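Local coordinates for putative isomerase (Streptomyces coelicolor A3, PDB 2OQH), which probably acts as a mandelate racemase-type member of the enolase superfamily, perhaps dehydrating D-glucarate to 5-dehydro-4-deoxy-D-glucarate, at residues N14-N19 with L329-I334; A132-A137 with V167-T172; P198-S203 with P225-E230. One frame throughout, in Å; residues are numbered along the deposited sequence.

How the interactions relate
All three contacts belong to the two-domain architecture of the enolase superfamily. Interaction 1 joins the end of N-terminal strand 5-15 to a loop that follows barrel strand 323-324, and so closes a long chain loop in which the other two are nested. Interaction 2 pairs the barrel strands 127-134 and 166-170; interaction 3 joins the loops that follow strands 193-197 and 221-223. Interactions 2 and 3 have centres 16 Å apart and touch where Trp202 NE1 meets Thr172 O at 2.7 Å, a probable hydrogen bond. Interaction 1 stands apart, its nearest atoms about 7 Å from interaction 2 and about 14 Å from interaction 3. In relatives, the C-terminal ends of the barrel strands surround the active site.

Interaction 1: residues N14-N19 with L329-I334; sequences NLPLVN and LHADDI
Running roughly antiparallel, residues 14-19 and 329-334 share one direct backbone hydrogen bond. The Val18 N-H points almost straight at Leu329 O (2.9 Å, 169° at the hydrogen), arriving in the carbonyl plane. CA-H...O contacts add to it: Leu17 CA also approaches Leu329 O, and Leu329 CA comes to 3.2 Å from Val18 O.

A water extends the polar contact. It donates to Pro16 O at 2.5 Å and to Asp332 O, and accepts from Ala331 N at 2.9 Å, so three backbone groups share one molecule.

Leu15 packs a methyl on backbone. Its CG is anti to the carbonyl carbon (chi1 -77°), and with chi2 74° this lays Leu15 CD2 3.2 Å from Asp332 O and 3.5 Å from Asp333 CA. Among apolar side chains, small Ala331 CB meets Pro16 CG at 3.9 Å and Val18 CG2 more loosely, and Leu17 CD2 nears Leu329 CB. Leu329 lies alongside Asn19, its CD2 3.6 Å from Asn19 CA.

Asp333 OD1 takes the Ile334 N-H on its anti lone pair and OD2 accepts from Gly303 N, while Asp332 forms a salt bridge with Lys361 and a hydrogen bond with Tyr365, both on helix 359-368.

The N-terminal domain thus meets this barrel-domain loop through backbone polarity, one water and aliphatic groups; the charge of Asp332 is probably offset by Lys361, and Asp333 is held by backbone N-H groups.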
loop_
_atom_site.group_PDB
_atom_site.type_symbol
_atom_site.label_atom_id
_atom_site.label_comp_id
_atom_site.label_asym_id
_atom_site.label_seq_id
_atom_site.Cartn_x
_atom_site.Cartn_y
_atom_site.Cartn_z
ATOM N N ASN A 14 -0.455 19.063 -1.750
ATOM C CA ASN A 14 0.972 18.753 -1.679
ATOM C C ASN A 14 1.341 18.791 -0.203
ATOM O O ASN A 14 1.134 19.809 0.456
ATOM C CB ASN A 14 1.812 19.819 -2.393
ATOM C CG ASN A 14 1.710 19.754 -3.904
ATOM O OD1 ASN A 14 1.021 18.898 -4.463
ATOM N ND2 ASN A 14 2.407 20.673 -4.580
ATOM N N LEU A 15 1.866 17.696 0.329
ATOM C CA LEU A 15 2.268 17.688 1.728
ATOM C C LEU A 15 3.740 17.366 1.812
ATOM O O LEU A 15 4.267 16.596 1.000
ATOM C CB LEU A 15 1.461 16.676 2.546
ATOM C CG LEU A 15 0.044 17.130 2.903
ATOM C CD1 LEU A 15 -0.830 17.068 1.667
ATOM C CD2 LEU A 15 -0.530 16.239 3.984
ATOM N N PRO A 16 4.436 17.967 2.791
ATOM C CA PRO A 16 5.869 17.739 2.975
ATOM C C PRO A 16 6.162 16.342 3.515
ATOM O O PRO A 16 5.315 15.724 4.166
ATOM C CB PRO A 16 6.252 18.831 3.968
ATOM C CG PRO A 16 5.045 18.876 4.861
ATOM C CD PRO A 16 3.910 18.855 3.846
ATOM N N LEU A 17 7.365 15.853 3.230
ATOM C CA LEU A 17 7.796 14.551 3.710
ATOM C C LEU A 17 9.156 14.718 4.365
ATOM O O LEU A 17 9.977 15.518 3.915
ATOM C CB LEU A 17 7.903 13.559 2.557
ATOM C CG LEU A 17 6.599 13.181 1.866
ATOM C CD1 LEU A 17 6.920 12.365 0.623
ATOM C CD2 LEU A 17 5.710 12.400 2.825
ATOM N N VAL A 18 9.383 13.964 5.432
ATOM C CA VAL A 18 10.640 14.023 6.156
ATOM C C VAL A 18 11.069 12.637 6.598
ATOM O O VAL A 18 10.255 11.852 7.106
ATOM C CB VAL A 18 10.525 14.915 7.411
ATOM C CG1 VAL A 18 11.823 14.860 8.216
ATOM C CG2 VAL A 18 10.220 16.347 7.000
ATOM N N ASN A 19 12.349 12.339 6.405
ATOM C CA ASN A 19 12.898 11.054 6.803
ATOM C C ASN A 19 13.497 11.197 8.197
ATOM O O ASN A 19 14.530 11.840 8.374
ATOM C CB ASN A 19 13.971 10.603 5.816
ATOM C CG ASN A 19 14.662 9.322 6.254
ATOM O OD1 ASN A 19 14.028 8.411 6.803
ATOM N ND2 ASN A 19 15.963 9.236 5.999
ATOM N N LEU A 329 7.249 8.656 7.190
ATOM C CA LEU A 329 7.862 9.808 6.530
ATOM C C LEU A 329 6.939 11.015 6.557
ATOM O O LEU A 329 7.251 12.059 5.981
ATOM C CB LEU A 329 8.165 9.488 5.067
ATOM C CG LEU A 329 9.170 8.386 4.758
ATOM C CD1 LEU A 329 9.228 8.188 3.247
ATOM C CD2 LEU A 329 10.528 8.757 5.317
ATOM N N HIS A 330 5.799 10.875 7.214
ATOM C CA HIS A 330 4.831 11.956 7.260
ATOM C C HIS A 330 5.219 13.078 8.210
ATOM O O HIS A 330 5.820 12.848 9.266
ATOM C CB HIS A 330 3.449 11.418 7.656
ATOM C CG HIS A 330 3.188 11.434 9.130
ATOM N ND1 HIS A 330 2.746 12.557 9.797
ATOM C CD2 HIS A 330 3.323 10.469 10.071
ATOM C CE1 HIS A 330 2.616 12.284 11.083
ATOM N NE2 HIS A 330 2.959 11.023 11.276
ATOM N N ALA A 331 4.889 14.295 7.795
ATOM C CA ALA A 331 5.124 15.481 8.596
ATOM C C ALA A 331 3.709 15.972 8.878
ATOM O O ALA A 331 2.920 15.260 9.505
ATOM C CB ALA A 331 5.918 16.518 7.807
ATOM N N ASP A 332 3.367 17.157 8.389
ATOM C CA ASP A 332 2.038 17.711 8.610
ATOM C C ASP A 332 1.027 16.994 7.706
ATOM O O ASP A 332 1.352 16.610 6.581
ATOM C CB ASP A 332 2.061 19.220 8.331
ATOM C CG ASP A 332 0.869 19.943 8.930
ATOM O OD1 ASP A 332 0.365 19.490 9.978
ATOM O OD2 ASP A 332 0.443 20.971 8.361
ATOM N N ASP A 333 -0.191 16.808 8.206
ATOM C CA ASP A 333 -1.239 16.115 7.454
ATOM C C ASP A 333 -2.558 16.832 7.704
ATOM O O ASP A 333 -2.655 17.657 8.617
ATOM C CB ASP A 333 -1.350 14.663 7.940
ATOM C CG ASP A 333 -1.911 13.723 6.881
ATOM O OD1 ASP A 333 -2.639 14.199 5.979
ATOM O OD2 ASP A 333 -1.632 12.502 6.964
ATOM N N ILE A 334 -3.580 16.525 6.910
ATOM C CA ILE A 334 -4.858 17.182 7.112
ATOM C C ILE A 334 -5.701 16.505 8.179
ATOM O O ILE A 334 -6.863 16.839 8.365
ATOM C CB ILE A 334 -5.651 17.305 5.801
ATOM C CG1 ILE A 334 -5.907 15.933 5.185
ATOM C CG2 ILE A 334 -4.871 18.162 4.821
ATOM C CD1 ILE A 334 -6.636 16.021 3.868
HETATM O O HOH W 1 3.268 14.876 5.424
#

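Interaction 2: residues A132-A137 with V167-T172; sequences ALITRA and VKLKGT
Leu133 sets CG anti to its backbone N (chi1 171°), with the second torsion turning CD1 to Lys168 O at 3.2 Å. Lys168 runs extended alongside it and then bends at chi4 (-70°), which brings Lys168 NZ to 3.7 Å from Leu133 CD1; the long chain also lets the ammonium reach a long, weak ion pair with Asp197. On the other face, Ile134 holds CG1 in the crowded place between backbone N and carbonyl carbon (chi1 57°). From there Ile134 CD1 crosses obliquely to Val167 CG1, 3.9 Å away, and CG1 packs against Leu169 CD1. These branched residues, with small Ala132, suit the side of the sheet that Val158, Val159 and Met151 of helix 147-162 cover.

This is the parallel strand pair of a beta-alpha-beta crossover, the first two strands of the TIM-type barrel of the enolase superfamily. Lys168 and Lys170 form a Lys-X-Lys pattern at the strand end, consistent with the acid-base lysine motif of relatives. The backbones alternate three nearly straight hydrogen bonds: Lys168 N to Ala132 O, Ile134 N to Lys168 O (2.9 Å) and Lys170 N to Ile134 O (3.1 Å).

Next along, Thr135 CG2 lies beside Lys170 CB at 3.9 Å. Two waters then bridge Lys170 O to Arg136 N and Arg136 NE. The extended Arg136 meets Thr172 tip to tip, with Thr172 OG1 above one guanidinium face, 3.5 Å from Arg136 NH2 and too poorly angled to bond. The Arg136 charge is paired with Asp174 and Asp178, and Thr172 OG1 accepts from Asp174 N.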
loop_
_atom_site.group_PDB
_atom_site.type_symbol
_atom_site.label_atom_id
_atom_site.label_comp_id
_atom_site.label_asym_id
_atom_site.label_seq_id
_atom_site.Cartn_x
_atom_site.Cartn_y
_atom_site.Cartn_z
ATOM N N ALA A 132 10.635 -1.056 7.207
ATOM C CA ALA A 132 11.578 0.031 6.983
ATOM C C ALA A 132 12.210 -0.139 5.607
ATOM O O ALA A 132 12.761 -1.194 5.304
ATOM C CB ALA A 132 12.664 0.007 8.058
ATOM N N LEU A 133 12.132 0.892 4.773
ATOM C CA LEU A 133 12.720 0.817 3.440
ATOM C C LEU A 133 14.100 1.444 3.393
ATOM O O LEU A 133 14.296 2.564 3.873
ATOM C CB LEU A 133 11.840 1.534 2.408
ATOM C CG LEU A 133 12.479 1.700 1.014
ATOM C CD1 LEU A 133 12.578 0.347 0.306
ATOM C CD2 LEU A 133 11.651 2.663 0.178
ATOM N N ILE A 134 15.062 0.731 2.822
ATOM C CA ILE A 134 16.397 1.295 2.683
ATOM C C ILE A 134 16.768 1.306 1.204
ATOM O O ILE A 134 16.539 0.329 0.486
ATOM C CB ILE A 134 17.467 0.500 3.469
ATOM C CG1 ILE A 134 17.487 -0.959 3.021
ATOM C CG2 ILE A 134 17.201 0.597 4.957
ATOM C CD1 ILE A 134 18.622 -1.759 3.663
ATOM N N THR A 135 17.323 2.423 0.746
ATOM C CA THR A 135 17.728 2.549 -0.649
ATOM C C THR A 135 19.190 2.971 -0.666
ATOM O O THR A 135 19.724 3.413 0.354
ATOM C CB THR A 135 16.914 3.629 -1.391
ATOM O OG1 THR A 135 17.408 4.923 -1.027
ATOM C CG2 THR A 135 15.441 3.545 -1.022
ATOM N N ARG A 136 19.839 2.834 -1.818
ATOM C CA ARG A 136 21.239 3.221 -1.926
ATOM C C ARG A 136 21.379 4.715 -1.653
ATOM O O ARG A 136 22.460 5.197 -1.299
ATOM C CB ARG A 136 21.778 2.891 -3.316
ATOM C CG ARG A 136 21.801 1.402 -3.600
ATOM C CD ARG A 136 22.522 1.084 -4.894
ATOM N NE ARG A 136 22.608 -0.359 -5.096
ATOM C CZ ARG A 136 23.444 -0.948 -5.941
ATOM N NH1 ARG A 136 24.274 -0.217 -6.674
ATOM N NH2 ARG A 136 23.452 -2.267 -6.053
ATOM N N ALA A 137 20.278 5.442 -1.805
ATOM C CA ALA A 137 20.285 6.877 -1.569
ATOM C C ALA A 137 20.565 7.187 -0.107
ATOM O O ALA A 137 20.685 8.356 0.259
ATOM C CB ALA A 137 18.950 7.488 -1.977
ATOM N N VAL A 167 12.756 -5.319 7.146
ATOM C CA VAL A 167 13.525 -4.363 6.362
ATOM C C VAL A 167 13.415 -4.728 4.889
ATOM O O VAL A 167 13.441 -5.902 4.532
ATOM C CB VAL A 167 15.023 -4.373 6.747
ATOM C CG1 VAL A 167 15.801 -3.467 5.802
ATOM C CG2 VAL A 167 15.199 -3.909 8.188
ATOM N N LYS A 168 13.300 -3.723 4.037
ATOM C CA LYS A 168 13.186 -3.969 2.612
ATOM C C LYS A 168 14.157 -3.107 1.816
ATOM O O LYS A 168 14.201 -1.888 1.979
ATOM C CB LYS A 168 11.744 -3.702 2.174
ATOM C CG LYS A 168 11.495 -3.716 0.682
ATOM C CD LYS A 168 9.996 -3.594 0.438
ATOM C CE LYS A 168 9.670 -3.260 -0.990
ATOM N NZ LYS A 168 10.071 -1.874 -1.315
ATOM N N LEU A 169 14.946 -3.750 0.964
ATOM C CA LEU A 169 15.914 -3.044 0.132
ATOM C C LEU A 169 15.371 -2.776 -1.269
ATOM O O LEU A 169 14.839 -3.675 -1.922
ATOM C CB LEU A 169 17.209 -3.852 0.007
ATOM C CG LEU A 169 18.228 -3.318 -1.010
ATOM C CD1 LEU A 169 18.798 -1.979 -0.537
ATOM C CD2 LEU A 169 19.341 -4.329 -1.187
ATOM N N LYS A 170 15.510 -1.540 -1.727
ATOM C CA LYS A 170 15.065 -1.184 -3.068
ATOM C C LYS A 170 16.178 -1.630 -4.009
ATOM O O LYS A 170 17.250 -1.030 -4.045
ATOM C CB LYS A 170 14.853 0.328 -3.176
ATOM C CG LYS A 170 14.374 0.799 -4.539
ATOM C CD LYS A 170 14.122 2.302 -4.542
ATOM C CE LYS A 170 13.520 2.769 -5.868
ATOM N NZ LYS A 170 14.447 2.545 -7.023
ATOM N N GLY A 171 15.926 -2.699 -4.758
ATOM C CA GLY A 171 16.927 -3.207 -5.674
ATOM C C GLY A 171 17.133 -2.304 -6.869
ATOM O O GLY A 171 16.338 -1.400 -7.119
ATOM N N THR A 172 18.204 -2.557 -7.613
ATOM C CA THR A 172 18.535 -1.770 -8.793
ATOM C C THR A 172 18.899 -2.723 -9.925
ATOM O O THR A 172 18.858 -3.941 -9.759
ATOM C CB THR A 172 19.763 -0.890 -8.545
ATOM O OG1 THR A 172 20.912 -1.735 -8.394
ATOM C CG2 THR A 172 19.587 -0.052 -7.287
HETATM O O HOH W 2 20.291 -1.652 -4.073
HETATM O O HOH W 3 18.290 1.708 -3.817
#

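Interaction 3: residues P198-S203 with P225-E230; sequences PNAAWS and PCVGIE
Two prolines and a tryptophan make the apolar centre. Trp202 turns CG anti to its carbonyl carbon, beside the backbone N (chi1 -57°), so that its indole swings back over its own segment and Pro198 CG sits over the ring centre, 3.5 Å above the plane. Pro225 comes in from the other segment at about a right angle, its CB touching Trp202 CE3 at 3.7 Å on the benzene side. The prolines also meet, Pro198 CG lying 3.9 Å from Pro225 CA. The rigid ring of Pro198, with no N-H to satisfy, is well suited to lie against the wide indole face.

Farther out, Asn199 and Ala200 both take left-handed backbone angles, which curl the chain into a tight turn and swing Ala200 up to the other segment. Its CB is small enough to approach Val227 CG1 at 3.5 Å, with Cys226 O close by.

The polar edge is backbone. Trp202 N donates to Pro225 O at 3.0 Å; the N-H...O angle is bent (139°), although the donor lies almost on the C=O axis. Trp202 O lies 3.3 Å from Cys226 CB, and accepts a hydrogen bond from a water that in turn receives Val227 N at 2.9 Å. Past it, Ser203 is the N-cap of helix 204-214, while segment 225-230 runs into helix 228-238. The indole NE1 is hydrogen-bonded to Thr172 O and Asp178 OD2.

The tryptophan therefore does double duty: its ring packs on Pro198, Pro225 and, through Ser207 and Ala210, helix 204-214, while its N-H groups are taken up by Pro225 O and by Thr172 O with Asp178, and its carbonyl by the water.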
loop_
_atom_site.group_PDB
_atom_site.type_symbol
_atom_site.label_atom_id
_atom_site.label_comp_id
_atom_site.label_asym_id
_atom_site.label_seq_id
_atom_site.Cartn_x
_atom_site.Cartn_y
_atom_site.Cartn_z
ATOM N N PRO A 198 13.376 -5.180 -6.580
ATOM C CA PRO A 198 14.052 -4.604 -7.749
ATOM C C PRO A 198 13.075 -3.876 -8.670
ATOM O O PRO A 198 13.474 -3.286 -9.676
ATOM C CB PRO A 198 14.666 -5.827 -8.439
ATOM C CG PRO A 198 14.826 -6.821 -7.321
ATOM C CD PRO A 198 13.530 -6.645 -6.568
ATOM N N ASN A 199 11.790 -3.923 -8.329
ATOM C CA ASN A 199 10.765 -3.271 -9.140
ATOM C C ASN A 199 10.852 -3.714 -10.588
ATOM O O ASN A 199 10.818 -2.903 -11.512
ATOM C CB ASN A 199 10.895 -1.751 -9.046
ATOM C CG ASN A 199 10.502 -1.227 -7.681
ATOM O OD1 ASN A 199 9.335 -1.310 -7.284
ATOM N ND2 ASN A 199 11.474 -0.697 -6.948
ATOM N N ALA A 200 10.982 -5.023 -10.766
ATOM C CA ALA A 200 11.045 -5.637 -12.081
ATOM C C ALA A 200 12.181 -5.117 -12.944
ATOM O O ALA A 200 12.060 -5.078 -14.166
ATOM C CB ALA A 200 9.712 -5.440 -12.799
ATOM N N ALA A 201 13.289 -4.734 -12.314
ATOM C CA ALA A 201 14.431 -4.220 -13.062
ATOM C C ALA A 201 15.410 -5.303 -13.520
ATOM O O ALA A 201 16.246 -5.049 -14.382
ATOM C CB ALA A 201 15.174 -3.166 -12.235
ATOM N N TRP A 202 15.319 -6.506 -12.958
ATOM C CA TRP A 202 16.228 -7.577 -13.368
ATOM C C TRP A 202 15.637 -8.434 -14.479
ATOM O O TRP A 202 14.421 -8.627 -14.550
ATOM C CB TRP A 202 16.550 -8.525 -12.214
ATOM C CG TRP A 202 17.133 -7.918 -10.979
ATOM C CD1 TRP A 202 17.735 -6.702 -10.856
ATOM C CD2 TRP A 202 17.237 -8.552 -9.702
ATOM N NE1 TRP A 202 18.211 -6.538 -9.576
ATOM C CE2 TRP A 202 17.920 -7.663 -8.847
ATOM C CE3 TRP A 202 16.818 -9.793 -9.197
ATOM C CZ2 TRP A 202 18.199 -7.975 -7.512
ATOM C CZ3 TRP A 202 17.097 -10.107 -7.861
ATOM C CH2 TRP A 202 17.780 -9.200 -7.038
ATOM N N SER A 203 16.509 -8.967 -15.329
ATOM C CA SER A 203 16.081 -9.847 -16.409
ATOM C C SER A 203 15.797 -11.186 -15.741
ATOM O O SER A 203 16.196 -11.403 -14.599
ATOM C CB SER A 203 17.198 -10.024 -17.433
ATOM O OG SER A 203 18.284 -10.746 -16.878
ATOM N N PRO A 225 11.250 -9.351 -8.896
ATOM C CA PRO A 225 12.585 -9.227 -9.492
ATOM C C PRO A 225 12.559 -8.952 -10.998
ATOM O O PRO A 225 13.442 -8.278 -11.525
ATOM C CB PRO A 225 13.245 -10.569 -9.158
ATOM C CG PRO A 225 12.057 -11.523 -9.045
ATOM C CD PRO A 225 11.052 -10.683 -8.297
ATOM N N CYS A 226 11.537 -9.462 -11.682
ATOM C CA CYS A 226 11.423 -9.301 -13.128
ATOM C C CYS A 226 10.004 -8.947 -13.565
ATOM O O CYS A 226 9.083 -8.952 -12.763
ATOM C CB CYS A 226 11.851 -10.595 -13.824
ATOM S SG CYS A 226 10.777 -12.004 -13.427
ATOM N N VAL A 227 9.839 -8.659 -14.851
ATOM C CA VAL A 227 8.538 -8.281 -15.398
ATOM C C VAL A 227 7.668 -9.447 -15.858
ATOM O O VAL A 227 8.173 -10.469 -16.306
ATOM C CB VAL A 227 8.700 -7.343 -16.619
ATOM C CG1 VAL A 227 9.492 -6.110 -16.238
ATOM C CG2 VAL A 227 9.400 -8.076 -17.738
ATOM N N GLY A 228 6.355 -9.268 -15.737
ATOM C CA GLY A 228 5.391 -10.252 -16.199
ATOM C C GLY A 228 5.182 -11.571 -15.481
ATOM O O GLY A 228 6.073 -12.104 -14.823
ATOM N N ILE A 229 3.977 -12.102 -15.642
ATOM C CA ILE A 229 3.601 -13.374 -15.048
ATOM C C ILE A 229 4.522 -14.460 -15.595
ATOM O O ILE A 229 4.942 -15.351 -14.858
ATOM C CB ILE A 229 2.136 -13.733 -15.389
ATOM C CG1 ILE A 229 1.187 -12.787 -14.650
ATOM C CG2 ILE A 229 1.842 -15.178 -15.014
ATOM C CD1 ILE A 229 -0.274 -12.983 -15.017
ATOM N N GLU A 230 4.834 -14.375 -16.886
ATOM C CA GLU A 230 5.708 -15.356 -17.528
ATOM C C GLU A 230 7.083 -15.389 -16.866
ATOM O O GLU A 230 7.550 -16.444 -16.440
ATOM C CB GLU A 230 5.872 -15.043 -19.022
ATOM C CG GLU A 230 6.940 -15.890 -19.755
ATOM C CD GLU A 230 6.714 -17.401 -19.633
ATOM O OE1 GLU A 230 5.542 -17.828 -19.541
ATOM O OE2 GLU A 230 7.706 -18.168 -19.645
HETATM O O HOH W 4 12.298 -8.540 -16.342
#